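Local coordinates for protein bacterial leucyl aminopeptidase (Legionella pneumophila, PDB 6ESL) that probably removes amino-terminal residues, leucine among them, from peptides as a secreted dizinc aminopeptidase of the M28 family, at residues Leu213-Asp222 with Ile361-Leu371. Residues are numbered along the deposited sequence; the frame is centred on the assembly and turned at random.
Sequences LDGRMPGAGD and IHTSSDKMDLL. With ZN (zinc ion), chain E; ZN (zinc ion), chain F.
Asp366 grips the first turn of helix 220-239 with three hydrogen bonds. Its OD1 accepts from Gly221 N at 2.8 Å, on the syn side but 26° out of the carboxylate plane. OD2 takes Asp222 N at 3.1 Å on its syn lone pair, in a nearly straight bond (170°). The backbone O of Asp366 receives Ala220 N at 3.0 Å. The anti torsion (chi1 180°) carries the carboxylate to the N-H groups of Gly221 and Asp222, just after Gly219 at the N-cap. Water 1 joins Gly219 N to Thr363 O. Farther along, Ser364 OG donates to Arg216 O at 2.7 Å, in the carbonyl plane.

Asp222 bridges the two zinc ions, OD1 on one and OD2 on the other; His209, Asp284 and Glu257 supply further ligands. The His362 ring presents its edge to the chain E zinc, but NE2 lies 3.2 Å from that ion, too far for a normal zinc-nitrogen bond, while ND1 bonds to Asp65 of the second subunit.

Around these polar groups, Pro218 sets CB against Asp366 O and CG against Ser364 O, and Met217 SD rests against Thr363 O. Ala220 CB packs on Met368 CG and Leu371 CD1. The anionic Asp366 probably complements the helix dipole, and by holding Asp222 N it probably helps, as a second-shell residue, to place the bridging carboxylate.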
# COMPACT_ATOMS: atom_id res chain seq x y z
N LEU B 213 21.08 -22.19 5.68
CA LEU B 213 22.07 -22.69 4.72
C LEU B 213 22.82 -23.91 5.34
O LEU B 213 22.66 -24.25 6.53
CB LEU B 213 23.06 -21.59 4.33
CG LEU B 213 22.65 -20.30 3.68
CD1 LEU B 213 23.80 -19.64 3.02
CD2 LEU B 213 21.57 -20.69 2.74
N ASP B 214 23.66 -24.52 4.52
CA ASP B 214 24.63 -25.48 4.97
C ASP B 214 25.81 -24.89 5.70
O ASP B 214 25.96 -23.68 5.83
CB ASP B 214 25.16 -26.34 3.81
CG ASP B 214 24.08 -27.08 3.08
OD1 ASP B 214 23.36 -27.86 3.73
OD2 ASP B 214 23.95 -26.82 1.85
N GLY B 215 26.67 -25.78 6.26
CA GLY B 215 27.73 -25.31 7.16
C GLY B 215 27.19 -25.05 8.55
O GLY B 215 26.09 -25.43 8.92
N ARG B 216 28.01 -24.36 9.34
CA ARG B 216 27.59 -24.02 10.68
C ARG B 216 26.73 -22.77 10.62
O ARG B 216 27.24 -21.66 10.49
CB ARG B 216 28.79 -23.66 11.55
CG ARG B 216 28.43 -23.29 12.98
CD ARG B 216 27.74 -24.44 13.69
NE ARG B 216 27.37 -24.10 15.06
CZ ARG B 216 26.21 -23.57 15.41
NH1 ARG B 216 25.29 -23.32 14.48
NH2 ARG B 216 25.96 -23.28 16.68
N MET B 217 25.43 -22.97 10.71
CA MET B 217 24.46 -21.83 10.64
C MET B 217 23.49 -21.89 11.78
O MET B 217 22.48 -22.55 11.74
CB MET B 217 23.73 -21.97 9.30
CG MET B 217 24.63 -21.86 8.12
SD MET B 217 25.14 -20.16 7.82
CE MET B 217 26.48 -20.38 6.63
N PRO B 218 23.82 -21.21 12.87
CA PRO B 218 22.83 -21.08 13.96
C PRO B 218 21.49 -20.45 13.54
O PRO B 218 20.46 -20.71 14.15
CB PRO B 218 23.52 -20.16 14.99
CG PRO B 218 24.89 -19.97 14.50
CD PRO B 218 25.01 -20.38 13.06
N GLY B 219 21.52 -19.62 12.53
CA GLY B 219 20.28 -19.05 12.01
C GLY B 219 19.39 -18.41 13.00
O GLY B 219 18.20 -18.63 13.00
N ALA B 220 19.97 -17.62 13.90
CA ALA B 220 19.18 -17.06 14.95
C ALA B 220 18.12 -16.08 14.41
O ALA B 220 16.94 -16.16 14.73
CB ALA B 220 20.11 -16.43 15.98
N GLY B 221 18.62 -15.05 13.76
CA GLY B 221 17.78 -14.05 13.12
C GLY B 221 17.00 -14.65 11.98
O GLY B 221 15.74 -14.58 11.96
N ASP B 222 17.74 -15.26 11.08
CA ASP B 222 17.08 -15.90 9.96
C ASP B 222 17.11 -17.38 9.96
O ASP B 222 18.11 -17.97 9.57
CB ASP B 222 17.85 -15.34 8.74
CG ASP B 222 17.24 -15.70 7.41
OD1 ASP B 222 16.06 -16.09 7.33
OD2 ASP B 222 17.99 -15.58 6.43
N ILE B 361 23.32 -12.28 8.73
CA ILE B 361 22.47 -13.24 8.08
C ILE B 361 23.29 -14.12 7.10
O ILE B 361 24.20 -13.65 6.46
CB ILE B 361 21.39 -12.44 7.35
CG1 ILE B 361 21.99 -11.52 6.31
CG2 ILE B 361 20.43 -11.70 8.24
CD1 ILE B 361 20.88 -10.93 5.48
N HIS B 362 22.93 -15.39 7.04
CA HIS B 362 23.58 -16.40 6.19
C HIS B 362 25.04 -16.65 6.52
O HIS B 362 25.81 -16.94 5.67
CB HIS B 362 23.41 -16.14 4.67
CG HIS B 362 22.01 -16.00 4.23
ND1 HIS B 362 21.66 -15.33 3.09
CD2 HIS B 362 20.86 -16.46 4.75
CE1 HIS B 362 20.36 -15.38 2.94
NE2 HIS B 362 19.85 -16.06 3.94
N THR B 363 25.41 -16.49 7.78
CA THR B 363 26.76 -16.72 8.27
C THR B 363 26.70 -17.39 9.61
O THR B 363 25.67 -17.48 10.20
CB THR B 363 27.60 -15.44 8.47
OG1 THR B 363 27.20 -14.75 9.65
CG2 THR B 363 27.55 -14.51 7.29
N SER B 364 27.83 -17.92 10.05
CA SER B 364 27.94 -18.50 11.39
C SER B 364 27.82 -17.49 12.47
O SER B 364 27.65 -17.87 13.57
CB SER B 364 29.34 -19.17 11.59
OG SER B 364 29.43 -20.11 10.53
N SER B 365 27.87 -16.21 12.17
CA SER B 365 27.72 -15.20 13.22
C SER B 365 26.26 -14.81 13.44
O SER B 365 26.02 -13.86 14.15
CB SER B 365 28.49 -13.97 12.82
OG SER B 365 29.84 -14.22 12.85
N ASP B 366 25.31 -15.46 12.77
CA ASP B 366 23.92 -15.12 12.93
C ASP B 366 23.50 -15.80 14.21
O ASP B 366 22.83 -16.77 14.22
CB ASP B 366 23.05 -15.52 11.73
CG ASP B 366 21.58 -15.16 11.89
OD1 ASP B 366 21.18 -14.49 12.84
OD2 ASP B 366 20.79 -15.59 11.09
N LYS B 367 23.90 -15.16 15.29
CA LYS B 367 23.69 -15.64 16.64
C LYS B 367 22.69 -14.89 17.48
O LYS B 367 22.52 -13.72 17.37
CB LYS B 367 25.02 -15.66 17.38
CG LYS B 367 26.02 -16.66 16.86
CD LYS B 367 27.33 -16.58 17.59
CE LYS B 367 28.44 -17.15 16.76
NZ LYS B 367 29.78 -17.02 17.35
N MET B 368 22.17 -15.60 18.46
CA MET B 368 21.14 -15.19 19.37
C MET B 368 21.48 -13.91 20.14
O MET B 368 20.66 -13.05 20.35
CB MET B 368 21.07 -16.29 20.37
CG MET B 368 20.55 -17.54 19.84
SD MET B 368 20.59 -18.78 21.10
CE MET B 368 19.28 -18.11 22.02
N ASP B 369 22.73 -13.77 20.53
CA ASP B 369 23.22 -12.65 21.29
C ASP B 369 23.17 -11.30 20.61
O ASP B 369 23.29 -10.32 21.26
CB ASP B 369 24.58 -12.94 21.89
CG ASP B 369 24.50 -13.94 23.00
OD1 ASP B 369 23.40 -14.20 23.50
OD2 ASP B 369 25.52 -14.48 23.38
N LEU B 370 23.14 -11.28 19.28
CA LEU B 370 22.98 -10.07 18.54
C LEU B 370 21.49 -9.63 18.43
O LEU B 370 21.22 -8.57 17.98
CB LEU B 370 23.66 -10.22 17.19
CG LEU B 370 25.12 -10.62 17.28
CD1 LEU B 370 25.66 -11.27 16.04
CD2 LEU B 370 26.05 -9.52 17.72
N LEU B 371 20.55 -10.47 18.82
CA LEU B 371 19.12 -10.20 18.77
C LEU B 371 18.52 -9.50 19.99
O LEU B 371 19.14 -9.45 21.00
CB LEU B 371 18.32 -11.45 18.47
CG LEU B 371 18.81 -12.34 17.32
CD1 LEU B 371 17.90 -13.53 17.15
CD2 LEU B 371 18.96 -11.57 16.05
ZN ZN E . 16.67 -16.12 4.39
ZN ZN F . 14.59 -15.83 6.06
O HOH W 1 23.12 -18.78 10.14
O HOH W 2 21.33 -16.96 8.92
O HOH W 3 15.26 -13.81 5.56